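Local coordinates for DUF5624 domain-containing protein (Legionella pneumophila subsp. pneumophila, PDB 4JX2) that is of unknown function but is probably secreted, combining alpha helices and a mixed beta sheet in a new arrangement, at residues 165-173 with 233-241. Residues are numbered along the deposited sequence; the frame is centred on the assembly and turned at random.
Sequences QVNAPAWKP and LTALQSMDQ
The loop 165-173 runs past the helical segment 233-241 with A168 CA 6.3 Å from Q237 CA and W171 CA 7.4 Å from L233 CA. The indole of W171 reaches in to the helix backbone, its NE1 giving a hydrogen bond of 2.9 Å to L233 O. That carbonyl still accepts its own helical bond from Q237 N, and the two donors arrive from opposite faces of its plane. With CG lying beside the backbone N (chi1 -65°), the indole is carried over to L233, whose CD2 makes a CH-pi contact over the five-membered ring, 4.2 Å from its centroid. L236 CD2 sits at the ring edge instead, and A168 CB rests on one face near the rim.

Thus the connection between the short helix 162-165 and the long helix 175-197 is pinned against the side of helix 223-247; M113 of helix 110-117 and I178 of helix 175-197 also touch both W171 and L233.

Further along, the buried amide of Q237, its chain bent at chi2 (62°), joins the loop to S108, and through a water to A170 and D240. NE2 donates to N167 O at 2.8 Å, with the acceptor almost exactly in the amide plane, and bonds to S108 O as well. N167 centres an inverse gamma turn here. The water accepts from A170 N and donates to Q237 OE1 and D240 OD2, while A170 CB packs 3.7 Å from L236 CG.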
ATOM      1  N   GLN A 165      23.251  30.262  10.423  1.00 46.22           N
ATOM      2  CA  GLN A 165      23.465  30.314   8.980  1.00 45.79           C
ATOM      3  C   GLN A 165      22.411  29.568   8.168  1.00 46.60           C
ATOM      4  O   GLN A 165      22.107  29.982   7.045  1.00 47.14           O
ATOM      5  CB  GLN A 165      24.832  29.727   8.639  1.00 47.31           C
ATOM      6  CG  GLN A 165      26.012  30.636   8.842  1.00 59.84           C
ATOM      7  CD  GLN A 165      27.298  29.916   8.463  1.00 82.56           C
ATOM      8  OE1 GLN A 165      28.240  29.831   9.255  1.00 82.29           O
ATOM      9  NE2 GLN A 165      27.394  29.401   7.234  1.00 66.86           N
ATOM     10  N   VAL A 166      21.932  28.434   8.682  1.00 39.90           N
ATOM     11  CA  VAL A 166      20.904  27.623   8.023  1.00 38.66           C
ATOM     12  C   VAL A 166      19.632  28.477   7.819  1.00 44.10           C
ATOM     13  O   VAL A 166      19.265  29.254   8.707  1.00 44.54           O
ATOM     14  CB  VAL A 166      20.617  26.308   8.832  1.00 39.99           C
ATOM     15  CG1 VAL A 166      20.018  26.590  10.217  1.00 39.12           C
ATOM     16  CG2 VAL A 166      19.769  25.324   8.043  1.00 38.10           C
ATOM     17  N   ASN A 167      18.994  28.360   6.642  1.00 40.81           N
ATOM     18  CA  ASN A 167      17.732  29.044   6.380  1.00 40.57           C
ATOM     19  C   ASN A 167      16.609  28.235   7.019  1.00 42.71           C
ATOM     20  O   ASN A 167      16.056  27.326   6.381  1.00 39.99           O
ATOM     21  CB  ASN A 167      17.480  29.258   4.878  1.00 42.88           C
ATOM     22  CG  ASN A 167      16.267  30.124   4.632  1.00 60.45           C
ATOM     23  OD1 ASN A 167      15.192  29.642   4.261  1.00 52.01           O
ATOM     24  ND2 ASN A 167      16.377  31.407   4.969  1.00 54.79           N
ATOM     25  N   ALA A 168      16.340  28.514   8.315  1.00 40.35           N
ATOM     26  CA  ALA A 168      15.289  27.837   9.095  1.00 39.49           C
ATOM     27  C   ALA A 168      14.516  28.882   9.910  1.00 43.74           C
ATOM     28  O   ALA A 168      14.595  28.870  11.141  1.00 43.99           O
ATOM     29  CB  ALA A 168      15.896  26.766   9.995  1.00 39.20           C
ATOM     30  N   PRO A 169      13.765  29.803   9.240  1.00 40.38           N
ATOM     31  CA  PRO A 169      13.075  30.883   9.994  1.00 40.63           C
ATOM     32  C   PRO A 169      12.103  30.403  11.079  1.00 43.78           C
ATOM     33  O   PRO A 169      12.020  31.070  12.102  1.00 45.07           O
ATOM     34  CB  PRO A 169      12.363  31.704   8.922  1.00 42.74           C
ATOM     35  CG  PRO A 169      12.467  30.903   7.652  1.00 46.76           C
ATOM     36  CD  PRO A 169      13.599  29.963   7.777  1.00 41.51           C
ATOM     37  N   ALA A 170      11.462  29.236  10.921  1.00 38.84           N
ATOM     38  CA  ALA A 170      10.550  28.638  11.912  1.00 37.77           C
ATOM     39  C   ALA A 170      11.232  28.304  13.276  1.00 39.91           C
ATOM     40  O   ALA A 170      10.553  28.165  14.307  1.00 38.61           O
ATOM     41  CB  ALA A 170       9.945  27.369  11.331  1.00 37.44           C
ATOM     42  N   TRP A 171      12.568  28.123  13.253  1.00 36.18           N
ATOM     43  CA  TRP A 171      13.386  27.796  14.427  1.00 35.00           C
ATOM     44  C   TRP A 171      13.858  29.046  15.157  1.00 42.53           C
ATOM     45  O   TRP A 171      14.179  28.963  16.344  1.00 43.61           O
ATOM     46  CB  TRP A 171      14.609  26.976  14.008  1.00 32.05           C
ATOM     47  CG  TRP A 171      14.313  25.614  13.435  1.00 31.58           C
ATOM     48  CD1 TRP A 171      13.089  25.029  13.253  1.00 33.67           C
ATOM     49  CD2 TRP A 171      15.279  24.692  12.917  1.00 30.83           C
ATOM     50  NE1 TRP A 171      13.237  23.794  12.672  1.00 32.69           N
ATOM     51  CE2 TRP A 171      14.573  23.553  12.475  1.00 34.15           C
ATOM     52  CE3 TRP A 171      16.684  24.696  12.832  1.00 32.10           C
ATOM     53  CZ2 TRP A 171      15.224  22.440  11.944  1.00 32.64           C
ATOM     54  CZ3 TRP A 171      17.322  23.597  12.296  1.00 32.18           C
ATOM     55  CH2 TRP A 171      16.596  22.499  11.838  1.00 31.97           C
ATOM     56  N   LYS A 172      13.916  30.201  14.450  1.00 39.75           N
ATOM     57  CA  LYS A 172      14.376  31.481  14.994  1.00 40.70           C
ATOM     58  C   LYS A 172      13.866  31.740  16.434  1.00 43.50           C
ATOM     59  O   LYS A 172      14.718  32.025  17.266  1.00 43.93           O
ATOM     60  CB  LYS A 172      14.026  32.667  14.080  1.00 44.17           C
ATOM     61  CG  LYS A 172      15.011  33.835  14.173  1.00 57.52           C
ATOM     62  CD  LYS A 172      14.407  35.110  13.575  1.00 70.43           C
ATOM     63  CE  LYS A 172      15.358  36.291  13.545  1.00 75.79           C
ATOM     64  NZ  LYS A 172      14.625  37.598  13.507  1.00 82.55           N
ATOM     65  N   PRO A 173      12.560  31.568  16.808  1.00 38.07           N
ATOM     66  CA  PRO A 173      12.165  31.827  18.207  1.00 37.52           C
ATOM     67  C   PRO A 173      12.856  30.957  19.276  1.00 43.18           C
ATOM     68  O   PRO A 173      12.846  31.340  20.441  1.00 43.89           O
ATOM     69  CB  PRO A 173      10.660  31.513  18.200  1.00 37.77           C
ATOM     70  CG  PRO A 173      10.231  31.670  16.820  1.00 40.99           C
ATOM     71  CD  PRO A 173      11.375  31.215  15.991  1.00 36.89           C
ATOM     72  N   LEU A 233      11.362  19.432  15.133  1.00 32.31           N
ATOM     73  CA  LEU A 233      12.007  20.540  14.428  1.00 33.08           C
ATOM     74  C   LEU A 233      12.184  20.233  12.977  1.00 37.00           C
ATOM     75  O   LEU A 233      12.085  21.133  12.148  1.00 39.40           O
ATOM     76  CB  LEU A 233      13.348  20.919  15.065  1.00 33.38           C
ATOM     77  CG  LEU A 233      13.284  21.512  16.494  1.00 36.60           C
ATOM     78  CD1 LEU A 233      14.651  21.548  17.087  1.00 36.40           C
ATOM     79  CD2 LEU A 233      12.658  22.904  16.510  1.00 36.42           C
ATOM     80  N   THR A 234      12.407  18.960  12.671  1.00 31.07           N
ATOM     81  CA  THR A 234      12.565  18.432  11.323  1.00 30.13           C
ATOM     82  C   THR A 234      11.227  18.580  10.594  1.00 35.45           C
ATOM     83  O   THR A 234      11.229  19.100   9.478  1.00 37.34           O
ATOM     84  CB  THR A 234      13.081  16.983  11.380  1.00 32.70           C
ATOM     85  OG1 THR A 234      14.367  16.947  12.014  1.00 37.20           O
ATOM     86  CG2 THR A 234      13.215  16.371  10.031  1.00 25.82           C
ATOM     87  N   ALA A 235      10.090  18.162  11.225  1.00 30.12           N
ATOM     88  CA  ALA A 235       8.734  18.289  10.668  1.00 28.91           C
ATOM     89  C   ALA A 235       8.404  19.761  10.402  1.00 33.76           C
ATOM     90  O   ALA A 235       7.971  20.110   9.300  1.00 33.66           O
ATOM     91  CB  ALA A 235       7.712  17.701  11.635  1.00 29.15           C
ATOM     92  N   LEU A 236       8.649  20.619  11.415  1.00 29.88           N
ATOM     93  CA  LEU A 236       8.416  22.048  11.368  1.00 29.67           C
ATOM     94  C   LEU A 236       9.192  22.692  10.212  1.00 36.02           C
ATOM     95  O   LEU A 236       8.596  23.465   9.473  1.00 37.29           O
ATOM     96  CB  LEU A 236       8.793  22.692  12.718  1.00 29.10           C
ATOM     97  CG  LEU A 236       8.732  24.228  12.845  1.00 33.50           C
ATOM     98  CD1 LEU A 236       7.327  24.782  12.529  1.00 33.04           C
ATOM     99  CD2 LEU A 236       9.206  24.680  14.241  1.00 34.47           C
ATOM    100  N   GLN A 237      10.479  22.349  10.032  1.00 32.65           N
ATOM    101  CA  GLN A 237      11.313  22.947   8.997  1.00 33.45           C
ATOM    102  C   GLN A 237      10.824  22.576   7.605  1.00 39.54           C
ATOM    103  O   GLN A 237      10.636  23.460   6.759  1.00 41.54           O
ATOM    104  CB  GLN A 237      12.798  22.573   9.185  1.00 34.24           C
ATOM    105  CG  GLN A 237      13.766  23.027   8.068  1.00 33.12           C
ATOM    106  CD  GLN A 237      13.929  24.512   7.816  1.00 53.72           C
ATOM    107  OE1 GLN A 237      13.101  25.340   8.184  1.00 49.10           O
ATOM    108  NE2 GLN A 237      15.021  24.886   7.162  1.00 47.52           N
ATOM    109  N   SER A 238      10.594  21.287   7.394  1.00 34.58           N
ATOM    110  CA  SER A 238      10.149  20.688   6.142  1.00 34.26           C
ATOM    111  C   SER A 238       8.786  21.277   5.710  1.00 37.26           C
ATOM    112  O   SER A 238       8.628  21.695   4.549  1.00 37.69           O
ATOM    113  CB  SER A 238      10.094  19.170   6.314  1.00 36.95           C
ATOM    114  OG  SER A 238       9.454  18.506   5.240  1.00 52.01           O
HETATM  115  N   MSE A 239       7.832  21.353   6.658  1.00 32.28           N
HETATM  116  CA  MSE A 239       6.498  21.880   6.381  1.00 32.90           C
HETATM  117  C   MSE A 239       6.504  23.406   6.190  1.00 39.36           C
HETATM  118  O   MSE A 239       5.786  23.900   5.317  1.00 41.30           O
HETATM  119  CB  MSE A 239       5.521  21.482   7.485  1.00 34.97           C
HETATM  120  CG  MSE A 239       5.224  19.984   7.523  1.00 40.86           C
HETATM  121 SE   MSE A 239       3.979  19.539   8.951  0.75 48.36          SE
HETATM  122  CE  MSE A 239       4.519  17.721   9.349  1.00 44.21           C
ATOM    123  N   ASP A 240       7.322  24.145   6.975  1.00 34.76           N
ATOM    124  CA  ASP A 240       7.418  25.590   6.849  1.00 35.77           C
ATOM    125  C   ASP A 240       8.026  25.982   5.500  1.00 41.91           C
ATOM    126  O   ASP A 240       7.549  26.930   4.869  1.00 42.30           O
ATOM    127  CB  ASP A 240       8.244  26.203   7.993  1.00 37.85           C
ATOM    128  CG  ASP A 240       8.355  27.708   7.902  1.00 47.85           C
ATOM    129  OD1 ASP A 240       7.315  28.377   7.989  1.00 50.28           O
ATOM    130  OD2 ASP A 240       9.477  28.212   7.681  1.00 53.82           O
ATOM    131  N   GLN A 241       9.089  25.269   5.064  1.00 38.78           N
ATOM    132  CA  GLN A 241       9.744  25.553   3.785  1.00 38.69           C
ATOM    133  C   GLN A 241       8.771  25.371   2.607  1.00 43.31           C
ATOM    134  O   GLN A 241       8.740  26.212   1.695  1.00 44.26           O
ATOM    135  CB  GLN A 241      10.987  24.695   3.609  1.00 38.83           C
ATOM    136  CG  GLN A 241      12.180  25.181   4.433  1.00 40.41           C
ATOM    137  CD  GLN A 241      12.707  26.543   4.069  1.00 55.94           C
ATOM    138  OE1 GLN A 241      12.900  27.386   4.930  1.00 51.95           O
ATOM    139  NE2 GLN A 241      12.981  26.783   2.796  1.00 57.67           N
TER
HETATM  140  O   HOH W   1      11.736  27.408   8.457  1.00 48.21           O